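Local atomic coordinates of 450aa long hypothetical fmu protein (Pyrococcus horikoshii, PDB entry 2YXL), a protein that probably methylates cytosine at its C5 position in RNA, using S-adenosyl-L-methionine as the methyl donor. Residues K62-G65 / L66-V70; R402-L405 / N406-E410; G423-E426 / G427-R430. All coordinates share one frame; numbering follows the deposited sequence.

Contact 1: K62-G65 / L66-V70; sequences KKQG and LIDKV
Leu-66 N makes a weak, bent bond to Lys-63 O, at 2.8 Å. Leu-66 CB lies against the same oxygen. Ile-67 N makes the regular helical bond to Lys-63 O, and it is nearly straight (N-H...O 173°). Ile-67 CG1 is anti to the carbonyl carbon (chi1 -73°). This turns the chain back along the helix, and CD1 comes up to Lys-63 CB at 4.1 Å. Lys-63 sends its amine the other way, to a salt bridge with Asp-59 and to the ring of Phe-99. Asp-68 N bonds to Gln-64 O at 2.9 Å, one turn back. The two side chains meet through water 1. It accepts from Gln-64 NE2 at 2.8 Å and donates to Asp-68 OD2 at 2.7 Å. Lys-69 N reaches Gly-65 O at 3.3 Å, coming from above the carbonyl plane. Lys-69 CG lies on the same oxygen. The bonds of Ile-67, Asp-68 and Lys-69 are i to i+4 rungs of helix 47-75, in the N-terminal helical part of the protein. Asp-68 OD2 also has a salt bridge to Arg-91 of helix 84-99, on which Ile-67 packs as well. A water and a guanidinium thus share one carboxylate oxygen, which would probably favour the ionised form and limit its rotation.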
loop_
_atom_site.group_PDB
_atom_site.type_symbol
_atom_site.label_atom_id
_atom_site.label_comp_id
_atom_site.label_asym_id
_atom_site.label_seq_id
_atom_site.Cartn_x
_atom_site.Cartn_y
_atom_site.Cartn_z
ATOM N N LYS A 62 2.948 -1.358 12.260
ATOM C CA LYS A 62 4.397 -1.210 12.153
ATOM C C LYS A 62 5.173 -2.192 13.039
ATOM O O LYS A 62 6.195 -2.730 12.614
ATOM C CB LYS A 62 4.778 0.239 12.470
ATOM C CG LYS A 62 6.236 0.610 12.276
ATOM C CD LYS A 62 6.419 2.127 12.186
ATOM C CE LYS A 62 5.971 2.856 13.459
ATOM N NZ LYS A 62 6.054 4.347 13.311
ATOM N N LYS A 63 4.676 -2.431 14.251
ATOM C CA LYS A 63 5.385 -3.252 15.239
ATOM C C LYS A 63 4.762 -4.641 15.433
ATOM O O LYS A 63 5.105 -5.354 16.382
ATOM C CB LYS A 63 5.440 -2.522 16.582
ATOM C CG LYS A 63 6.072 -1.148 16.519
ATOM C CD LYS A 63 5.825 -0.381 17.804
ATOM C CE LYS A 63 6.519 0.969 17.776
ATOM N NZ LYS A 63 6.115 1.796 18.944
ATOM N N GLN A 64 3.866 -5.015 14.520
ATOM C CA GLN A 64 3.042 -6.219 14.644
ATOM C C GLN A 64 3.828 -7.452 15.081
ATOM O O GLN A 64 3.447 -8.132 16.042
ATOM C CB GLN A 64 2.317 -6.495 13.325
ATOM C CG GLN A 64 1.085 -7.371 13.456
ATOM C CD GLN A 64 0.596 -7.897 12.119
ATOM O OE1 GLN A 64 -0.512 -7.583 11.687
ATOM N NE2 GLN A 64 1.422 -8.702 11.458
ATOM N N GLY A 65 4.925 -7.724 14.377
ATOM C CA GLY A 65 5.757 -8.893 14.646
ATOM C C GLY A 65 6.413 -8.871 16.011
ATOM O O GLY A 65 6.622 -9.917 16.626
ATOM N N LEU A 66 6.739 -7.673 16.482
ATOM C CA LEU A 66 7.359 -7.503 17.788
ATOM C C LEU A 66 6.313 -7.632 18.894
ATOM O O LEU A 66 6.557 -8.275 19.922
ATOM C CB LEU A 66 8.098 -6.164 17.857
ATOM C CG LEU A 66 9.303 -6.020 16.915
ATOM C CD1 LEU A 66 9.686 -4.554 16.709
ATOM C CD2 LEU A 66 10.501 -6.828 17.411
ATOM N N ILE A 67 5.148 -7.030 18.666
ATOM C CA ILE A 67 3.995 -7.173 19.555
ATOM C C ILE A 67 3.628 -8.656 19.742
ATOM O O ILE A 67 3.412 -9.113 20.870
ATOM C CB ILE A 67 2.787 -6.333 19.044
ATOM C CG1 ILE A 67 3.048 -4.835 19.277
ATOM C CG2 ILE A 67 1.484 -6.767 19.711
ATOM C CD1 ILE A 67 2.117 -3.887 18.526
ATOM N N ASP A 68 3.589 -9.399 18.635
ATOM C CA ASP A 68 3.280 -10.831 18.656
ATOM C C ASP A 68 4.271 -11.636 19.499
ATOM O O ASP A 68 3.857 -12.516 20.257
ATOM C CB ASP A 68 3.198 -11.400 17.230
ATOM C CG ASP A 68 1.956 -10.925 16.466
ATOM O OD1 ASP A 68 1.079 -10.255 17.064
ATOM O OD2 ASP A 68 1.856 -11.227 15.255
ATOM N N LYS A 69 5.564 -11.328 19.379
ATOM C CA LYS A 69 6.594 -11.964 20.214
ATOM C C LYS A 69 6.363 -11.730 21.707
ATOM O O LYS A 69 6.631 -12.617 22.520
ATOM C CB LYS A 69 7.999 -11.492 19.840
ATOM C CG LYS A 69 8.548 -12.097 18.560
ATOM C CD LYS A 69 10.047 -11.836 18.425
ATOM C CE LYS A 69 10.501 -11.895 16.970
ATOM N NZ LYS A 69 10.235 -13.220 16.335
ATOM N N VAL A 70 5.873 -10.541 22.056
ATOM C CA VAL A 70 5.518 -10.223 23.439
ATOM C C VAL A 70 4.306 -11.043 23.883
ATOM O O VAL A 70 4.301 -11.613 24.979
ATOM C CB VAL A 70 5.251 -8.704 23.643
ATOM C CG1 VAL A 70 4.633 -8.434 25.016
ATOM C CG2 VAL A 70 6.538 -7.900 23.466
HETATM O O HOH W 1 3.134 -10.192 13.136
#

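Contact 2: R402-L405 / N406-E410; sequences RWFL and NVHPE
The last turn of helix 398-407 brings the side chains of Phe-404 and His-408 together, and His-408 is the first residue to leave the helix. His-408 CD2 lies over one face of the Phe-404 ring, 3.4 Å from CE2. The two rings are oblique, with centroids 4.5 Å apart and planes at 32°. Phe-404 CG is anti to the backbone N (chi1 -171°), and this carries its ring toward the end of the helix. His-408 N closes the turn on Phe-404 O at 2.9 Å. This helix flanks the central sheet of the Rossmann-like methyltransferase domain. Phe-404 also packs on Leu-372 and Ala-376 of helix 361-376 and on Leu-446 of strand 441-447. An alanine here would take away this ring, and is likely to open a gap against helix 361-376 and leave the His-408 imidazole less restrained. One residue back, the same four-residue spacing sets Val-407 CG1 over the six-membered ring of Trp-403, 3.8 Å from its centroid. This is a CH-pi contact, only 12° off the ring normal. The backbone beneath it is bonded from Val-407 N to Trp-403 O at 3.0 Å, and Arg-369 makes a cation-pi contact with the same tryptophan.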
loop_
_atom_site.group_PDB
_atom_site.type_symbol
_atom_site.label_atom_id
_atom_site.label_comp_id
_atom_site.label_asym_id
_atom_site.label_seq_id
_atom_site.Cartn_x
_atom_site.Cartn_y
_atom_site.Cartn_z
ATOM N N ARG A 402 17.140 -8.051 -16.871
ATOM C CA ARG A 402 18.321 -8.700 -17.448
ATOM C C ARG A 402 17.952 -10.008 -18.140
ATOM O O ARG A 402 18.493 -10.328 -19.198
ATOM C CB ARG A 402 19.392 -8.953 -16.385
ATOM C CG ARG A 402 20.223 -7.732 -16.032
ATOM C CD ARG A 402 21.477 -8.124 -15.265
ATOM N NE ARG A 402 22.106 -6.974 -14.617
ATOM C CZ ARG A 402 21.796 -6.532 -13.400
ATOM N NH1 ARG A 402 22.423 -5.476 -12.899
ATOM N NH2 ARG A 402 20.859 -7.139 -12.681
ATOM N N TRP A 403 17.025 -10.751 -17.534
ATOM C CA TRP A 403 16.473 -11.962 -18.134
ATOM C C TRP A 403 15.713 -11.635 -19.417
ATOM O O TRP A 403 15.876 -12.317 -20.432
ATOM C CB TRP A 403 15.553 -12.690 -17.145
ATOM C CG TRP A 403 14.787 -13.824 -17.770
ATOM C CD1 TRP A 403 15.225 -15.105 -17.959
ATOM C CD2 TRP A 403 13.455 -13.773 -18.299
ATOM N NE1 TRP A 403 14.249 -15.855 -18.569
ATOM C CE2 TRP A 403 13.152 -15.064 -18.792
ATOM C CE3 TRP A 403 12.488 -12.762 -18.408
ATOM C CZ2 TRP A 403 11.920 -15.373 -19.380
ATOM C CZ3 TRP A 403 11.263 -13.069 -18.996
ATOM C CH2 TRP A 403 10.992 -14.366 -19.475
ATOM N N PHE A 404 14.891 -10.588 -19.361
ATOM C CA PHE A 404 14.071 -10.164 -20.493
ATOM C C PHE A 404 14.924 -9.750 -21.693
ATOM O O PHE A 404 14.592 -10.073 -22.834
ATOM C CB PHE A 404 13.137 -9.022 -20.076
ATOM C CG PHE A 404 12.108 -8.666 -21.112
ATOM C CD1 PHE A 404 12.313 -7.594 -21.973
ATOM C CD2 PHE A 404 10.934 -9.402 -21.228
ATOM C CE1 PHE A 404 11.364 -7.262 -22.933
ATOM C CE2 PHE A 404 9.977 -9.074 -22.183
ATOM C CZ PHE A 404 10.193 -8.003 -23.038
ATOM N N LEU A 405 16.019 -9.042 -21.424
ATOM C CA LEU A 405 16.946 -8.600 -22.470
ATOM C C LEU A 405 17.790 -9.747 -23.029
ATOM O O LEU A 405 18.374 -9.628 -24.106
ATOM C CB LEU A 405 17.848 -7.470 -21.958
ATOM C CG LEU A 405 17.404 -6.017 -22.172
ATOM C CD1 LEU A 405 16.101 -5.694 -21.456
ATOM C CD2 LEU A 405 18.500 -5.054 -21.732
ATOM N N ASN A 406 17.847 -10.851 -22.288
ATOM C CA ASN A 406 18.566 -12.042 -22.721
ATOM C C ASN A 406 17.741 -12.945 -23.636
ATOM O O ASN A 406 18.230 -13.386 -24.677
ATOM C CB ASN A 406 19.099 -12.823 -21.515
ATOM C CG ASN A 406 20.490 -12.378 -21.098
ATOM O OD1 ASN A 406 21.411 -12.323 -21.916
ATOM N ND2 ASN A 406 20.653 -12.072 -19.817
ATOM N N VAL A 407 16.494 -13.209 -23.249
ATOM C CA VAL A 407 15.604 -14.080 -24.027
ATOM C C VAL A 407 14.926 -13.330 -25.185
ATOM O O VAL A 407 14.848 -13.844 -26.301
ATOM C CB VAL A 407 14.582 -14.848 -23.119
ATOM C CG1 VAL A 407 13.641 -13.894 -22.385
ATOM C CG2 VAL A 407 13.802 -15.891 -23.920
ATOM N N HIS A 408 14.451 -12.117 -24.914
ATOM C CA HIS A 408 13.975 -11.219 -25.966
ATOM C C HIS A 408 15.159 -10.332 -26.365
ATOM O O HIS A 408 15.705 -9.613 -25.525
ATOM C CB HIS A 408 12.756 -10.421 -25.491
ATOM C CG HIS A 408 11.626 -11.283 -25.014
ATOM N ND1 HIS A 408 10.674 -11.804 -25.863
ATOM C CD2 HIS A 408 11.313 -11.735 -23.777
ATOM C CE1 HIS A 408 9.817 -12.531 -25.169
ATOM N NE2 HIS A 408 10.181 -12.504 -23.899
ATOM N N PRO A 409 15.556 -10.359 -27.649
ATOM C CA PRO A 409 14.936 -10.479 -28.958
ATOM C C PRO A 409 13.409 -10.314 -29.084
ATOM O O PRO A 409 12.637 -11.225 -28.777
ATOM C CB PRO A 409 15.477 -11.823 -29.437
ATOM C CG PRO A 409 17.016 -11.684 -28.984
ATOM C CD PRO A 409 16.997 -10.614 -27.801
ATOM N N GLU A 410 12.999 -9.122 -29.516
ATOM C CA GLU A 410 13.958 -8.031 -29.690
ATOM C C GLU A 410 13.511 -6.707 -29.075
ATOM O O GLU A 410 12.902 -5.866 -29.741
ATOM C CB GLU A 410 14.378 -7.844 -31.151
ATOM C CG GLU A 410 15.893 -7.652 -31.328
ATOM C CD GLU A 410 16.559 -6.960 -30.137
ATOM O OE1 GLU A 410 17.240 -7.652 -29.349
ATOM O OE2 GLU A 410 16.389 -5.730 -29.984
#

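Contact 3: G423-E426 / G427-R430; sequences GFLE and GTMR
Thr-428 grips Leu-425 O with two donors. Its N bonds to that oxygen at 3.1 Å. Its OG1 donates to the same oxygen at 2.5 Å, in the carbonyl plane and on a lone pair. The N-H comes in tilted from that plane. Thr-428 OG1 stands between the backbone N and the carbonyl carbon (chi1 65°), which turns the hydroxyl back over the turn. The methyl CG2 meets Leu-425 CD2 at 4.1 Å, and the two side chains cross at about a right angle. Leu-425 to Thr-428 form a type II beta turn. Gly-427 is its third residue, with a positive phi of 110° that would jam a CB against the carbonyl of Glu-426. A third bond runs from Gly-423 N to Thr-428 O at 2.8 Å. It is straight at the hydrogen, but the donor sits above the carbonyl plane. Further along, Arg-430 lies extended past Gly-423, with its CG 4.0 Å from Gly-423 CA. The edge of the Phe-424 ring meets one face of the Arg-430 guanidinium, with CD1 3.8 Å from NE and the planes 70° apart. The loop that holds this turn joins strand 421-422 to its antiparallel neighbour 429-431, a hairpin on the methyltransferase sheet. Leu-425 packs outward on helix 398-407, next to Ile-401. Glu-398 of that helix positions the pair from outside: its OE1 pairs with Arg-430 NE and accepts from Phe-424 N, while Arg-430 NH1 bonds to Ile-392 O. The Arg-430 side chain is about 10 Å from that of Cys-390, the predicted nucleophile. One carboxylate thus holds both the loop backbone ahead of the turn and the arginine, and its charge probably keeps the guanidinium in place beside the ring.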
loop_
_atom_site.group_PDB
_atom_site.type_symbol
_atom_site.label_atom_id
_atom_site.label_comp_id
_atom_site.label_asym_id
_atom_site.label_seq_id
_atom_site.Cartn_x
_atom_site.Cartn_y
_atom_site.Cartn_z
ATOM N N GLY A 423 18.584 2.908 -11.309
ATOM C CA GLY A 423 18.511 1.566 -10.733
ATOM C C GLY A 423 19.863 0.877 -10.814
ATOM O O GLY A 423 20.870 1.504 -11.149
ATOM N N PHE A 424 19.890 -0.419 -10.521
ATOM C CA PHE A 424 21.151 -1.168 -10.518
ATOM C C PHE A 424 21.547 -1.670 -11.909
ATOM O O PHE A 424 22.674 -2.121 -12.120
ATOM C CB PHE A 424 21.117 -2.287 -9.472
ATOM C CG PHE A 424 20.998 -1.779 -8.061
ATOM C CD1 PHE A 424 19.751 -1.659 -7.452
ATOM C CD2 PHE A 424 22.132 -1.392 -7.349
ATOM C CE1 PHE A 424 19.633 -1.176 -6.146
ATOM C CE2 PHE A 424 22.028 -0.909 -6.044
ATOM C CZ PHE A 424 20.774 -0.801 -5.441
ATOM N N LEU A 425 20.609 -1.572 -12.846
ATOM C CA LEU A 425 20.886 -1.733 -14.266
ATOM C C LEU A 425 20.724 -0.365 -14.924
ATOM O O LEU A 425 19.687 0.282 -14.756
ATOM C CB LEU A 425 19.920 -2.747 -14.885
ATOM C CG LEU A 425 20.028 -3.046 -16.383
ATOM C CD1 LEU A 425 21.291 -3.836 -16.708
ATOM C CD2 LEU A 425 18.791 -3.796 -16.845
ATOM N N GLU A 426 21.743 0.083 -15.654
ATOM C CA GLU A 426 21.721 1.418 -16.252
ATOM C C GLU A 426 20.622 1.573 -17.301
ATOM O O GLU A 426 20.506 0.761 -18.221
ATOM C CB GLU A 426 23.088 1.798 -16.835
ATOM C CG GLU A 426 24.077 2.320 -15.795
ATOM C CD GLU A 426 25.082 3.317 -16.362
ATOM O OE1 GLU A 426 25.896 3.845 -15.573
ATOM O OE2 GLU A 426 25.062 3.580 -17.585
ATOM N N GLY A 427 19.826 2.628 -17.148
ATOM C CA GLY A 427 18.669 2.871 -18.008
ATOM C C GLY A 427 17.365 2.673 -17.255
ATOM O O GLY A 427 16.306 3.128 -17.698
ATOM N N THR A 428 17.449 1.979 -16.118
ATOM C CA THR A 428 16.298 1.764 -15.246
ATOM C C THR A 428 16.280 2.803 -14.129
ATOM O O THR A 428 17.312 3.385 -13.790
ATOM C CB THR A 428 16.275 0.337 -14.629
ATOM O OG1 THR A 428 17.392 0.158 -13.747
ATOM C CG2 THR A 428 16.296 -0.732 -15.720
ATOM N N MET A 429 15.100 3.018 -13.557
ATOM C CA MET A 429 14.909 4.064 -12.566
ATOM C C MET A 429 14.290 3.510 -11.291
ATOM O O MET A 429 13.427 2.634 -11.342
ATOM C CB MET A 429 14.034 5.175 -13.151
ATOM C CG MET A 429 13.915 6.423 -12.292
ATOM S SD MET A 429 13.222 7.812 -13.205
ATOM C CE MET A 429 11.553 7.244 -13.533
ATOM N N ARG A 430 14.748 4.022 -10.151
ATOM C CA ARG A 430 14.201 3.646 -8.852
ATOM C C ARG A 430 13.812 4.865 -8.017
ATOM O O ARG A 430 14.520 5.877 -8.007
ATOM C CB ARG A 430 15.193 2.784 -8.071
ATOM C CG ARG A 430 15.215 1.322 -8.473
ATOM C CD ARG A 430 16.190 0.549 -7.604
ATOM N NE ARG A 430 16.061 -0.895 -7.770
ATOM C CZ ARG A 430 15.553 -1.725 -6.861
ATOM N NH1 ARG A 430 15.115 -1.263 -5.694
ATOM N NH2 ARG A 430 15.489 -3.027 -7.115
#

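The three contacts follow one another along the chain; none nests in or crosses another. Contact 1 comes first, one turn of helix 47-75 in the N-terminal helical part, and it packs against helix 84-99. It stays about 30 Å from contact 2 and about 20 Å from contact 3, nearest atoms. Contact 2 lies at the end of helix 398-407 in the methyltransferase domain. Contacts 1 and 2 close no loop; contact 3 closes the hairpin loop between strands 421-422 and 429-431. Contacts 2 and 3 touch through Arg-402, whose NE packs on Leu-425 CD1 at 3.9 Å. Together they join helix 398-407 to the hairpin part of the sheet, beside strand 441-447.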